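Local atomic coordinates of Baccell_00875 (Bacteroides cellulosilyticus DSM 14838, PDB entry 5NO8), a protein that is a polysaccharide lyase that probably removes L-rhamnose caps, linked to glucuronic acid, from complex arabinogalactan proteins. Residues L139-V144 against A196-E201; Y540-V545 against T616-V621; V574-N579 against Q635-N640. All coordinates share one frame; numbering follows the deposited sequence.

Contact 1. Residues L139-V144 against A196-E201; sequences LYDVAV and AIRNYE
A143 and E201 make the close, buried half of this contact: the methyl CB of A143 points at the other segment and lies 4.1 Å from E201 OE2. A small residue suits this position: its methyl meets the tip of the extended glutamate chain, whose OE2 is hydrogen-bonded to the hydroxyl of Y76. With CG of E201 anti to its carbonyl carbon (chi1 -71°) and the chain extended beyond it, the carboxylate is carried toward strand 137-145.

The strands 137-145 and 199-203 do not pair with each other. Each is antiparallel to strand 217-221, which links them in one mixed sheet, so side chains and water do most of the joining here. At D141 strand 137-145 turns a corner; the backbone takes a left-handed conformation (phi 49°), which aspartate tolerates better than most residues.

At that corner, round D141 and R198, both partly exposed, the packing is looser and wetter. D141 OD1 and R198 NH2 form only a long salt bridge of 3.7 Å, the acid approaching the guanidinium obliquely with the two planes 30° apart. Water fills in on this side: one molecule lies at the guanidinium edge, accepting from R198 NH2 at 3.0 Å and from V142 N at 2.9 Å. Another donates to D141 OD2 at 2.8 Å and to E201 OE1 at 2.7 Å, bridging two acids whose oxygens are 4.6 Å apart. Outside partners hold the charged ends more firmly: Y663 and K664 bind the D141 carboxylate, while R198 gives its NE to L222 O and makes a cation-pi contact with Y663.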
ATOM      1  N   LEU A 139     -19.319   4.932  24.592  1.00 13.25           N
ATOM      2  CA  LEU A 139     -19.268   3.965  23.501  1.00 13.89           C
ATOM      3  C   LEU A 139     -17.842   3.945  22.982  1.00 13.39           C
ATOM      4  O   LEU A 139     -17.301   5.007  22.665  1.00 13.77           O
ATOM      5  CB  LEU A 139     -20.211   4.354  22.349  1.00 15.18           C
ATOM      6  CG  LEU A 139     -21.708   4.481  22.741  1.00 17.00           C
ATOM      7  CD1 LEU A 139     -22.573   4.791  21.528  1.00 18.36           C
ATOM      8  CD2 LEU A 139     -22.179   3.210  23.450  1.00 17.55           C
ATOM      9  N   TYR A 140     -17.256   2.759  22.900  1.00 12.06           N
ATOM     10  CA  TYR A 140     -15.937   2.584  22.370  1.00 12.55           C
ATOM     11  C   TYR A 140     -16.000   1.654  21.163  1.00 13.31           C
ATOM     12  O   TYR A 140     -16.885   0.787  21.072  1.00 12.38           O
ATOM     13  CB  TYR A 140     -15.048   1.972  23.428  1.00 12.67           C
ATOM     14  CG  TYR A 140     -14.796   2.814  24.633  1.00 12.98           C
ATOM     15  CD1 TYR A 140     -13.740   3.735  24.649  1.00 13.86           C
ATOM     16  CD2 TYR A 140     -15.590   2.731  25.764  1.00 12.95           C
ATOM     17  CE1 TYR A 140     -13.476   4.485  25.766  1.00 13.27           C
ATOM     18  CE2 TYR A 140     -15.336   3.500  26.889  1.00 12.78           C
ATOM     19  CZ  TYR A 140     -14.273   4.387  26.867  1.00 14.03           C
ATOM     20  OH  TYR A 140     -13.978   5.127  27.973  1.00 14.39           O
ATOM     21  N   ASP A 141     -15.042   1.801  20.243  1.00 13.16           N
ATOM     22  CA  ASP A 141     -14.971   0.940  19.055  1.00 13.81           C
ATOM     23  C   ASP A 141     -16.330   0.862  18.356  1.00 13.71           C
ATOM     24  O   ASP A 141     -16.903  -0.211  18.132  1.00 12.64           O
ATOM     25  CB  ASP A 141     -14.419  -0.437  19.432  1.00 14.94           C
ATOM     26  CG  ASP A 141     -12.895  -0.447  19.486  1.00 16.74           C
ATOM     27  OD1 ASP A 141     -12.317   0.642  19.765  1.00 18.65           O
ATOM     28  OD2 ASP A 141     -12.275  -1.509  19.190  1.00 16.40           O
ATOM     29  N   VAL A 142     -16.806   2.036  18.026  1.00 13.56           N
ATOM     30  CA  VAL A 142     -18.068   2.231  17.316  1.00 14.50           C
ATOM     31  C   VAL A 142     -17.720   2.222  15.822  1.00 14.27           C
ATOM     32  O   VAL A 142     -16.854   2.977  15.394  1.00 13.46           O
ATOM     33  CB  VAL A 142     -18.706   3.594  17.655  1.00 15.52           C
ATOM     34  CG1 VAL A 142     -20.061   3.739  16.948  1.00 15.53           C
ATOM     35  CG2 VAL A 142     -18.822   3.765  19.160  1.00 16.26           C
ATOM     36  N   ALA A 143     -18.375   1.363  15.045  1.00 13.14           N
ATOM     37  CA  ALA A 143     -18.043   1.256  13.617  1.00 12.80           C
ATOM     38  C   ALA A 143     -19.235   0.850  12.782  1.00 12.74           C
ATOM     39  O   ALA A 143     -20.140   0.204  13.274  1.00 12.90           O
ATOM     40  CB  ALA A 143     -16.878   0.298  13.392  1.00 12.91           C
ATOM     41  N   VAL A 144     -19.237   1.299  11.522  1.00 12.28           N
ATOM     42  CA  VAL A 144     -20.251   0.916  10.558  1.00 11.79           C
ATOM     43  C   VAL A 144     -19.536   0.086   9.489  1.00 12.20           C
ATOM     44  O   VAL A 144     -18.501   0.505   8.936  1.00 11.98           O
ATOM     45  CB  VAL A 144     -20.923   2.144   9.929  1.00 12.25           C
ATOM     46  CG1 VAL A 144     -21.922   1.753   8.834  1.00 12.86           C
ATOM     47  CG2 VAL A 144     -21.602   2.984  10.982  1.00 12.29           C
ATOM     48  N   ALA A 196     -17.753  12.351  12.032  1.00 12.65           N
ATOM     49  CA  ALA A 196     -16.360  12.053  11.706  1.00 13.21           C
ATOM     50  C   ALA A 196     -16.081  10.569  11.619  1.00 13.62           C
ATOM     51  O   ALA A 196     -16.771   9.754  12.243  1.00 13.91           O
ATOM     52  CB  ALA A 196     -15.442  12.693  12.731  1.00 13.16           C
ATOM     53  N   ILE A 197     -15.054  10.235  10.846  1.00 12.94           N
ATOM     54  CA  ILE A 197     -14.496   8.888  10.829  1.00 13.46           C
ATOM     55  C   ILE A 197     -13.035   9.029  11.247  1.00 13.73           C
ATOM     56  O   ILE A 197     -12.264   9.784  10.634  1.00 14.32           O
ATOM     57  CB  ILE A 197     -14.632   8.203   9.455  1.00 13.17           C
ATOM     58  CG1 ILE A 197     -16.096   7.939   9.110  1.00 13.88           C
ATOM     59  CG2 ILE A 197     -13.829   6.895   9.383  1.00 12.76           C
ATOM     60  CD1 ILE A 197     -16.819   7.025  10.078  1.00 13.88           C
ATOM     61  N   ARG A 198     -12.670   8.327  12.313  1.00 13.34           N
ATOM     62  CA  ARG A 198     -11.338   8.440  12.907  1.00 14.49           C
ATOM     63  C   ARG A 198     -10.353   7.362  12.477  1.00 13.06           C
ATOM     64  O   ARG A 198      -9.154   7.518  12.644  1.00 12.49           O
ATOM     65  CB  ARG A 198     -11.419   8.474  14.428  1.00 16.52           C
ATOM     66  CG  ARG A 198     -11.808   7.141  15.025  1.00 17.97           C
ATOM     67  CD  ARG A 198     -11.344   6.869  16.441  1.00 19.01           C
ATOM     68  NE  ARG A 198     -12.038   5.643  16.897  1.00 19.96           N
ATOM     69  CZ  ARG A 198     -11.555   4.392  16.866  1.00 22.32           C
ATOM     70  NH1 ARG A 198     -10.316   4.119  16.448  1.00 21.81           N
ATOM     71  NH2 ARG A 198     -12.328   3.369  17.287  1.00 22.97           N
ATOM     72  N   ASN A 199     -10.857   6.224  12.004  1.00 12.08           N
ATOM     73  CA  ASN A 199      -9.997   5.129  11.591  1.00 12.58           C
ATOM     74  C   ASN A 199     -10.833   4.091  10.865  1.00 12.25           C
ATOM     75  O   ASN A 199     -12.003   4.317  10.587  1.00 11.64           O
ATOM     76  CB  ASN A 199      -9.307   4.483  12.815  1.00 12.02           C
ATOM     77  CG  ASN A 199      -7.874   4.105  12.514  1.00 12.70           C
ATOM     78  OD1 ASN A 199      -7.606   3.567  11.459  1.00 12.35           O
ATOM     79  ND2 ASN A 199      -6.943   4.421  13.441  1.00 12.89           N
ATOM     80  N   TYR A 200     -10.220   2.986  10.497  1.00 12.20           N
ATOM     81  CA  TYR A 200     -10.977   1.855   9.994  1.00 12.67           C
ATOM     82  C   TYR A 200     -10.386   0.542  10.479  1.00 12.97           C
ATOM     83  O   TYR A 200      -9.242   0.473  10.893  1.00 12.56           O
ATOM     84  CB  TYR A 200     -11.088   1.880   8.472  1.00 12.72           C
ATOM     85  CG  TYR A 200      -9.788   1.596   7.735  1.00 12.63           C
ATOM     86  CD1 TYR A 200      -8.879   2.613   7.507  1.00 13.92           C
ATOM     87  CD2 TYR A 200      -9.480   0.315   7.270  1.00 13.45           C
ATOM     88  CE1 TYR A 200      -7.713   2.385   6.815  1.00 13.90           C
ATOM     89  CE2 TYR A 200      -8.297   0.064   6.570  1.00 13.99           C
ATOM     90  CZ  TYR A 200      -7.407   1.107   6.372  1.00 14.84           C
ATOM     91  OH  TYR A 200      -6.221   0.935   5.688  1.00 15.51           O
ATOM     92  N   GLU A 201     -11.207  -0.495  10.411  1.00 12.76           N
ATOM     93  CA  GLU A 201     -10.810  -1.831  10.773  1.00 13.62           C
ATOM     94  C   GLU A 201     -11.031  -2.752   9.610  1.00 13.67           C
ATOM     95  O   GLU A 201     -11.813  -2.458   8.710  1.00 12.75           O
ATOM     96  CB  GLU A 201     -11.644  -2.335  11.936  1.00 13.88           C
ATOM     97  CG  GLU A 201     -11.324  -1.649  13.237  1.00 15.11           C
ATOM     98  CD  GLU A 201     -12.294  -2.043  14.331  1.00 15.62           C
ATOM     99  OE1 GLU A 201     -12.100  -3.133  14.904  1.00 15.85           O
ATOM    100  OE2 GLU A 201     -13.263  -1.279  14.585  1.00 16.14           O
TER
HETATM  101  O   HOH W   1     -13.220  -3.333  17.356  1.00 15.27           O
HETATM  102  O   HOH W   2     -15.036   4.268  18.151  1.00 15.96           O

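Contact 2. Residues Y540-V545 against T616-V621; sequences YEQSIV and TITGAV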
ATOM      1  N   TYR A 540      -4.232 -10.900  -8.711  1.00 25.38           N
ATOM      2  CA  TYR A 540      -4.064  -9.643  -9.388  1.00 23.06           C
ATOM      3  C   TYR A 540      -3.533  -8.721  -8.329  1.00 21.72           C
ATOM      4  O   TYR A 540      -4.059  -8.724  -7.234  1.00 22.88           O
ATOM      5  CB  TYR A 540      -5.419  -9.148  -9.903  1.00 23.07           C
ATOM      6  CG  TYR A 540      -5.381  -7.788 -10.527  1.00 21.78           C
ATOM      7  CD1 TYR A 540      -4.929  -7.609 -11.831  1.00 22.76           C
ATOM      8  CD2 TYR A 540      -5.781  -6.651  -9.805  1.00 21.78           C
ATOM      9  CE1 TYR A 540      -4.863  -6.349 -12.404  1.00 22.29           C
ATOM     10  CE2 TYR A 540      -5.737  -5.386 -10.379  1.00 21.14           C
ATOM     11  CZ  TYR A 540      -5.266  -5.242 -11.674  1.00 23.11           C
ATOM     12  OH  TYR A 540      -5.219  -3.996 -12.248  1.00 22.91           O
ATOM     13  N   GLU A 541      -2.527  -7.917  -8.649  1.00 21.17           N
ATOM     14  CA  GLU A 541      -1.960  -6.991  -7.651  1.00 21.58           C
ATOM     15  C   GLU A 541      -0.972  -6.026  -8.258  1.00 20.56           C
ATOM     16  O   GLU A 541      -0.518  -6.185  -9.399  1.00 19.66           O
ATOM     17  CB  GLU A 541      -1.264  -7.767  -6.531  1.00 23.44           C
ATOM     18  CG  GLU A 541      -0.174  -8.713  -7.032  1.00 24.77           C
ATOM     19  CD  GLU A 541       1.036  -8.759  -6.109  1.00 27.85           C
ATOM     20  OE1 GLU A 541       1.503  -7.651  -5.709  1.00 28.77           O
ATOM     21  OE2 GLU A 541       1.541  -9.870  -5.803  1.00 25.89           O
ATOM     22  N   GLN A 542      -0.590  -5.037  -7.456  1.00 19.21           N
ATOM     23  CA  GLN A 542       0.337  -4.034  -7.900  1.00 18.77           C
ATOM     24  C   GLN A 542       1.715  -4.570  -8.293  1.00 19.10           C
ATOM     25  O   GLN A 542       2.347  -4.000  -9.198  1.00 19.98           O
ATOM     26  CB  GLN A 542       0.445  -2.920  -6.850  1.00 18.83           C
ATOM     27  CG  GLN A 542       1.508  -1.857  -7.147  1.00 16.90           C
ATOM     28  CD  GLN A 542       2.812  -2.127  -6.443  1.00 17.33           C
ATOM     29  OE1 GLN A 542       2.944  -3.084  -5.701  1.00 16.43           O
ATOM     30  NE2 GLN A 542       3.789  -1.257  -6.669  1.00 16.83           N
ATOM     31  N   SER A 543       2.192  -5.630  -7.651  1.00 20.29           N
ATOM     32  CA  SER A 543       3.494  -6.183  -8.034  1.00 22.30           C
ATOM     33  C   SER A 543       3.423  -7.249  -9.148  1.00 23.28           C
ATOM     34  O   SER A 543       4.390  -7.973  -9.362  1.00 24.41           O
ATOM     35  CB  SER A 543       4.317  -6.645  -6.823  1.00 23.37           C
ATOM     36  OG  SER A 543       3.832  -7.846  -6.248  1.00 27.09           O
ATOM     37  N   ILE A 544       2.282  -7.332  -9.837  1.00 23.15           N
ATOM     38  CA  ILE A 544       2.211  -7.870 -11.221  1.00 23.57           C
ATOM     39  C   ILE A 544       2.162  -6.736 -12.239  1.00 22.09           C
ATOM     40  O   ILE A 544       2.932  -6.714 -13.196  1.00 21.02           O
ATOM     41  CB  ILE A 544       0.966  -8.779 -11.391  1.00 24.54           C
ATOM     42  CG1 ILE A 544       1.096  -9.985 -10.463  1.00 25.57           C
ATOM     43  CG2 ILE A 544       0.775  -9.180 -12.862  1.00 25.73           C
ATOM     44  CD1 ILE A 544      -0.206 -10.745 -10.281  1.00 27.28           C
ATOM     45  N   VAL A 545       1.285  -5.760 -12.014  1.00 21.65           N
ATOM     46  CA  VAL A 545       1.093  -4.658 -12.950  1.00 20.27           C
ATOM     47  C   VAL A 545       2.347  -3.769 -13.020  1.00 21.19           C
ATOM     48  O   VAL A 545       2.824  -3.435 -14.109  1.00 20.16           O
ATOM     49  CB  VAL A 545      -0.139  -3.798 -12.573  1.00 20.99           C
ATOM     50  CG1 VAL A 545      -0.280  -2.583 -13.491  1.00 20.34           C
ATOM     51  CG2 VAL A 545      -1.411  -4.647 -12.624  1.00 21.88           C
ATOM     52  N   THR A 616       7.323   0.831  -3.921  1.00 13.75           N
ATOM     53  CA  THR A 616       8.376   1.593  -4.613  1.00 14.64           C
ATOM     54  C   THR A 616       8.575   1.171  -6.055  1.00 15.33           C
ATOM     55  O   THR A 616       9.147   1.921  -6.812  1.00 15.34           O
ATOM     56  CB  THR A 616       9.728   1.560  -3.871  1.00 14.24           C
ATOM     57  OG1 THR A 616      10.253   0.242  -3.797  1.00 13.66           O
ATOM     58  CG2 THR A 616       9.572   2.118  -2.440  1.00 14.26           C
ATOM     59  N   ILE A 617       8.056   0.010  -6.463  1.00 14.31           N
ATOM     60  CA  ILE A 617       8.154  -0.350  -7.877  1.00 15.70           C
ATOM     61  C   ILE A 617       7.395   0.678  -8.707  1.00 15.56           C
ATOM     62  O   ILE A 617       7.821   1.041  -9.796  1.00 15.74           O
ATOM     63  CB  ILE A 617       7.568  -1.752  -8.188  1.00 16.10           C
ATOM     64  CG1 ILE A 617       8.209  -2.845  -7.350  1.00 17.62           C
ATOM     65  CG2 ILE A 617       7.807  -2.080  -9.666  1.00 16.65           C
ATOM     66  CD1 ILE A 617       7.390  -4.115  -7.351  1.00 19.92           C
ATOM     67  N   THR A 618       6.256   1.171  -8.191  1.00 15.50           N
ATOM     68  CA  THR A 618       5.528   2.225  -8.863  1.00 15.27           C
ATOM     69  C   THR A 618       6.379   3.500  -9.000  1.00 14.96           C
ATOM     70  O   THR A 618       6.346   4.147 -10.026  1.00 15.77           O
ATOM     71  CB  THR A 618       4.197   2.505  -8.153  1.00 16.09           C
ATOM     72  OG1 THR A 618       3.410   1.311  -8.223  1.00 16.48           O
ATOM     73  CG2 THR A 618       3.427   3.642  -8.792  1.00 15.99           C
ATOM     74  N   GLY A 619       7.152   3.822  -7.965  1.00 15.36           N
ATOM     75  CA  GLY A 619       8.143   4.888  -8.053  1.00 15.40           C
ATOM     76  C   GLY A 619       9.125   4.641  -9.193  1.00 15.28           C
ATOM     77  O   GLY A 619       9.400   5.546  -9.943  1.00 16.17           O
ATOM     78  N   ALA A 620       9.656   3.426  -9.285  1.00 15.73           N
ATOM     79  CA  ALA A 620      10.552   3.076 -10.390  1.00 16.27           C
ATOM     80  C   ALA A 620       9.886   3.299 -11.742  1.00 18.02           C
ATOM     81  O   ALA A 620      10.475   3.903 -12.643  1.00 18.39           O
ATOM     82  CB  ALA A 620      11.038   1.664 -10.266  1.00 17.04           C
ATOM     83  N   VAL A 621       8.635   2.849 -11.868  1.00 17.09           N
ATOM     84  CA  VAL A 621       7.867   3.052 -13.074  1.00 16.62           C
ATOM     85  C   VAL A 621       7.733   4.516 -13.433  1.00 17.41           C
ATOM     86  O   VAL A 621       7.894   4.885 -14.609  1.00 17.01           O
ATOM     87  CB  VAL A 621       6.457   2.419 -12.967  1.00 17.10           C
ATOM     88  CG1 VAL A 621       5.549   2.890 -14.114  1.00 17.86           C
ATOM     89  CG2 VAL A 621       6.560   0.907 -12.922  1.00 17.52           C
TER
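The first turn of helix 542-559 faces helix 615-629 at close quarters, with S543 CA 7.5 Å from I617 CA and Q542 CA 8.2 Å from T618 CA. One hydrogen bond and a small apolar contact carry most of the approach. Q542 sends its amide across: CG is anti to the backbone N (chi1 174°), and a bend at chi2 then turns the amide toward T618. The resulting bond, from Q542 NE2 to T618 OG1, is 3.0 Å long and nearly straight at 169°, and the hydroxyl oxygen lies almost in the amide plane.

Glutamine suits this buried place because it offers both a donor and an acceptor. NE2 also donates to W614 O, just ahead of the second segment, and OE1 accepts from R593. The carbonyl of W614 and the guanidinium of R593 fix which end of the amide carries nitrogen; the T618 hydroxyl could serve either end. Threonine suits the other side, since its hydroxyl meets the amide while its side chain also packs on L575. Alongside, I617 points toward the first segment and lays CD1 4.0 Å from S543 CB, and its CB stands 4.1 Å from Q542 NE2.

E541 is the N-cap of helix 542-559: its OE1 accepts from S543 N at 2.9 Å, from above the carboxylate plane. The same oxygen forms a salt bridge with R593, and a bound glycerol hydrogen-bonds to E541 OE2 and S543 OG. Further along, I617 and V621 continue the packing onto helix 542-559, T618 and V621 lean on helix 562-576, and T616 and A620 turn to helix 682-692, deep in the helical domain.

Contact 3. Residues V574-N579 against Q635-N640; sequences VLEAFN and QKRAEN
The guanidinium of R637 meets the E576 carboxylate edge to face: the acid's OE1 sits at the guanidinium edge, close to its plane, whereas NH2 approaches OE1 from above the carboxylate, 72° out of that plane. The two flat groups are thus nearly perpendicular, 84° apart. This is a salt bridge at the partly exposed surface of the helical domain, between E576 of helix 562-576 and helix 632-644.

R637 NH2 donates to E576 OE1 at 3.0 Å with an angle of 161°; NH1 is further from the same oxygen, at 3.5 Å, so the pair is held by one nitrogen and not by a two-pronged grip. Long side chains are needed, because the nearest CA atoms, those of E576 and R637, are 11.0 Å apart. The glutamate reaches out extended beyond CG, while the arginine bends at chi3. Each ion has another partner: E576 OE2 is bound by the hydroxyl of Y634, and R637 NE pairs with E589. Y622 of helix 615-629 touches both side chains.

Past E576 the chain makes a type I beta turn ending at N579, closed by a 3.1 Å bond from N579 N to E576 O. That turn brings the asparagine amide round toward the arginine, and a water connects them, accepting from N579 ND2 at 2.9 Å and, more weakly, from R637 NH2 at 3.4 Å.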
ATOM      1  N   VAL A 574      -4.090   1.964 -15.016  1.00 18.69           N
ATOM      2  CA  VAL A 574      -4.334   0.776 -14.238  1.00 18.99           C
ATOM      3  C   VAL A 574      -3.363   0.691 -13.043  1.00 18.96           C
ATOM      4  O   VAL A 574      -3.770   0.346 -11.917  1.00 17.70           O
ATOM      5  CB  VAL A 574      -4.323  -0.473 -15.162  1.00 20.04           C
ATOM      6  CG1 VAL A 574      -4.351  -1.756 -14.385  1.00 20.91           C
ATOM      7  CG2 VAL A 574      -5.507  -0.405 -16.127  1.00 21.90           C
ATOM      8  N   LEU A 575      -2.102   1.067 -13.258  1.00 17.25           N
ATOM      9  CA  LEU A 575      -1.149   1.111 -12.153  1.00 17.26           C
ATOM     10  C   LEU A 575      -1.457   2.228 -11.166  1.00 16.81           C
ATOM     11  O   LEU A 575      -1.356   2.035  -9.931  1.00 17.16           O
ATOM     12  CB  LEU A 575       0.279   1.304 -12.671  1.00 18.14           C
ATOM     13  CG  LEU A 575       1.350   1.364 -11.588  1.00 17.95           C
ATOM     14  CD1 LEU A 575       1.327   0.114 -10.766  1.00 17.96           C
ATOM     15  CD2 LEU A 575       2.726   1.531 -12.200  1.00 19.43           C
ATOM     16  N   GLU A 576      -1.823   3.387 -11.688  1.00 16.80           N
ATOM     17  CA  GLU A 576      -2.113   4.543 -10.844  1.00 17.67           C
ATOM     18  C   GLU A 576      -3.345   4.356  -9.985  1.00 17.67           C
ATOM     19  O   GLU A 576      -3.442   4.967  -8.915  1.00 16.73           O
ATOM     20  CB  GLU A 576      -2.231   5.836 -11.661  1.00 19.43           C
ATOM     21  CG  GLU A 576      -0.901   6.212 -12.305  1.00 21.61           C
ATOM     22  CD  GLU A 576      -0.920   7.555 -12.988  1.00 24.09           C
ATOM     23  OE1 GLU A 576      -1.557   8.492 -12.454  1.00 28.33           O
ATOM     24  OE2 GLU A 576      -0.268   7.691 -14.039  1.00 27.74           O
ATOM     25  N   ALA A 577      -4.253   3.481 -10.410  1.00 16.45           N
ATOM     26  CA  ALA A 577      -5.478   3.226  -9.645  1.00 15.89           C
ATOM     27  C   ALA A 577      -5.231   2.567  -8.272  1.00 15.41           C
ATOM     28  O   ALA A 577      -6.055   2.693  -7.355  1.00 15.22           O
ATOM     29  CB  ALA A 577      -6.451   2.395 -10.472  1.00 16.84           C
ATOM     30  N   PHE A 578      -4.094   1.890  -8.127  1.00 14.78           N
ATOM     31  CA  PHE A 578      -3.712   1.271  -6.856  1.00 14.30           C
ATOM     32  C   PHE A 578      -3.378   2.280  -5.753  1.00 14.10           C
ATOM     33  O   PHE A 578      -3.285   1.875  -4.587  1.00 13.93           O
ATOM     34  CB  PHE A 578      -2.476   0.383  -7.041  1.00 15.38           C
ATOM     35  CG  PHE A 578      -2.735  -0.917  -7.755  1.00 15.88           C
ATOM     36  CD1 PHE A 578      -3.102  -2.050  -7.031  1.00 15.78           C
ATOM     37  CD2 PHE A 578      -2.552  -1.025  -9.123  1.00 17.39           C
ATOM     38  CE1 PHE A 578      -3.296  -3.263  -7.680  1.00 17.13           C
ATOM     39  CE2 PHE A 578      -2.733  -2.254  -9.783  1.00 16.58           C
ATOM     40  CZ  PHE A 578      -3.135  -3.352  -9.061  1.00 16.49           C
ATOM     41  N   ASN A 579      -3.164   3.537  -6.125  1.00 14.67           N
ATOM     42  CA  ASN A 579      -2.555   4.542  -5.245  1.00 15.85           C
ATOM     43  C   ASN A 579      -3.535   5.647  -4.895  1.00 15.75           C
ATOM     44  O   ASN A 579      -4.195   6.240  -5.778  1.00 15.54           O
ATOM     45  CB  ASN A 579      -1.389   5.236  -5.938  1.00 16.75           C
ATOM     46  CG  ASN A 579      -0.189   4.347  -6.130  1.00 18.04           C
ATOM     47  OD1 ASN A 579      -0.234   3.138  -5.961  1.00 17.74           O
ATOM     48  ND2 ASN A 579       0.902   4.962  -6.528  1.00 20.23           N
ATOM     49  N   GLN A 635       8.720  12.385 -12.496  1.00 16.92           N
ATOM     50  CA  GLN A 635       9.892  12.296 -11.657  1.00 18.08           C
ATOM     51  C   GLN A 635       9.607  12.812 -10.234  1.00 16.28           C
ATOM     52  O   GLN A 635      10.088  12.213  -9.269  1.00 15.97           O
ATOM     53  CB  GLN A 635      11.106  13.015 -12.282  1.00 18.42           C
ATOM     54  CG  GLN A 635      12.379  13.036 -11.435  1.00 18.99           C
ATOM     55  CD  GLN A 635      12.891  11.671 -11.044  1.00 19.69           C
ATOM     56  OE1 GLN A 635      12.627  10.668 -11.714  1.00 20.79           O
ATOM     57  NE2 GLN A 635      13.630  11.615  -9.946  1.00 18.49           N
ATOM     58  N   LYS A 636       8.850  13.894 -10.111  1.00 17.44           N
ATOM     59  CA  LYS A 636       8.479  14.411  -8.786  1.00 19.52           C
ATOM     60  C   LYS A 636       7.604  13.391  -8.055  1.00 18.45           C
ATOM     61  O   LYS A 636       7.745  13.185  -6.844  1.00 17.37           O
ATOM     62  CB  LYS A 636       7.757  15.742  -8.895  1.00 22.84           C
ATOM     63  CG  LYS A 636       8.601  16.840  -9.509  1.00 27.89           C
ATOM     64  CD  LYS A 636       9.817  17.146  -8.673  1.00 31.99           C
ATOM     65  CE  LYS A 636      10.343  18.525  -9.024  1.00 38.54           C
ATOM     66  NZ  LYS A 636      11.634  18.766  -8.320  1.00 42.89           N
ATOM     67  N   ARG A 637       6.712  12.747  -8.796  1.00 17.44           N
ATOM     68  CA  ARG A 637       5.899  11.673  -8.220  1.00 16.99           C
ATOM     69  C   ARG A 637       6.706  10.466  -7.786  1.00 15.48           C
ATOM     70  O   ARG A 637       6.517   9.937  -6.684  1.00 15.14           O
ATOM     71  CB  ARG A 637       4.761  11.315  -9.152  1.00 17.71           C
ATOM     72  CG  ARG A 637       3.770  12.460  -9.247  1.00 18.71           C
ATOM     73  CD  ARG A 637       2.748  12.209 -10.333  1.00 20.40           C
ATOM     74  NE  ARG A 637       1.895  11.073  -9.992  1.00 20.69           N
ATOM     75  CZ  ARG A 637       0.901  10.628 -10.752  1.00 23.30           C
ATOM     76  NH1 ARG A 637       0.622  11.207 -11.928  1.00 23.74           N
ATOM     77  NH2 ARG A 637       0.199   9.587 -10.340  1.00 23.51           N
ATOM     78  N   ALA A 638       7.675  10.061  -8.602  1.00 14.08           N
ATOM     79  CA  ALA A 638       8.586   9.000  -8.236  1.00 13.39           C
ATOM     80  C   ALA A 638       9.299   9.307  -6.937  1.00 12.94           C
ATOM     81  O   ALA A 638       9.480   8.428  -6.093  1.00 13.33           O
ATOM     82  CB  ALA A 638       9.623   8.779  -9.346  1.00 13.74           C
ATOM     83  N   GLU A 639       9.746  10.551  -6.803  1.00 13.73           N
ATOM     84  CA  GLU A 639      10.457  10.987  -5.589  1.00 13.81           C
ATOM     85  C   GLU A 639       9.584  10.894  -4.330  1.00 13.02           C
ATOM     86  O   GLU A 639      10.054  10.491  -3.253  1.00 13.37           O
ATOM     87  CB  GLU A 639      10.972  12.419  -5.779  1.00 14.84           C
ATOM     88  CG  GLU A 639      12.189  12.476  -6.700  1.00 16.79           C
ATOM     89  CD  GLU A 639      12.514  13.858  -7.257  1.00 20.29           C
ATOM     90  OE1 GLU A 639      11.863  14.845  -6.838  1.00 23.49           O
ATOM     91  OE2 GLU A 639      13.409  13.956  -8.162  1.00 21.14           O
ATOM     92  N   ASN A 640       8.336  11.290  -4.492  1.00 14.00           N
ATOM     93  CA  ASN A 640       7.339  11.208  -3.431  1.00 14.15           C
ATOM     94  C   ASN A 640       7.102   9.760  -2.994  1.00 14.03           C
ATOM     95  O   ASN A 640       7.086   9.462  -1.780  1.00 14.04           O
ATOM     96  CB  ASN A 640       6.041  11.856  -3.896  1.00 15.22           C
ATOM     97  CG  ASN A 640       4.971  11.815  -2.835  1.00 16.40           C
ATOM     98  OD1 ASN A 640       5.213  12.202  -1.703  1.00 16.85           O
ATOM     99  ND2 ASN A 640       3.797  11.303  -3.192  1.00 16.40           N
TER
HETATM  100  O   HOH W   3       0.470   7.636  -7.560  1.00 24.40           O

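Overall arrangement
Contacts 2 and 3 are neighbours, with centres 9 Å apart, and their segments alternate along the chain. Helices 542-559 and 562-576 are consecutive, as are 615-629 and 632-644, so the two contacts cross-connect the same two successive helix pairs. They also touch directly: T618 OG1 is 3.5 Å from L575 CD1, and G619 O is 3.3 Å from A638 CB. Contact 1 lies apart in the beta-sheet region, its centre about 31 Å from that of contact 2 and 29 Å from that of contact 3. Glycerol molecules bound near D141 and S543 may mark pockets, but probably come from the crystallisation liquor and do not by themselves locate the active site.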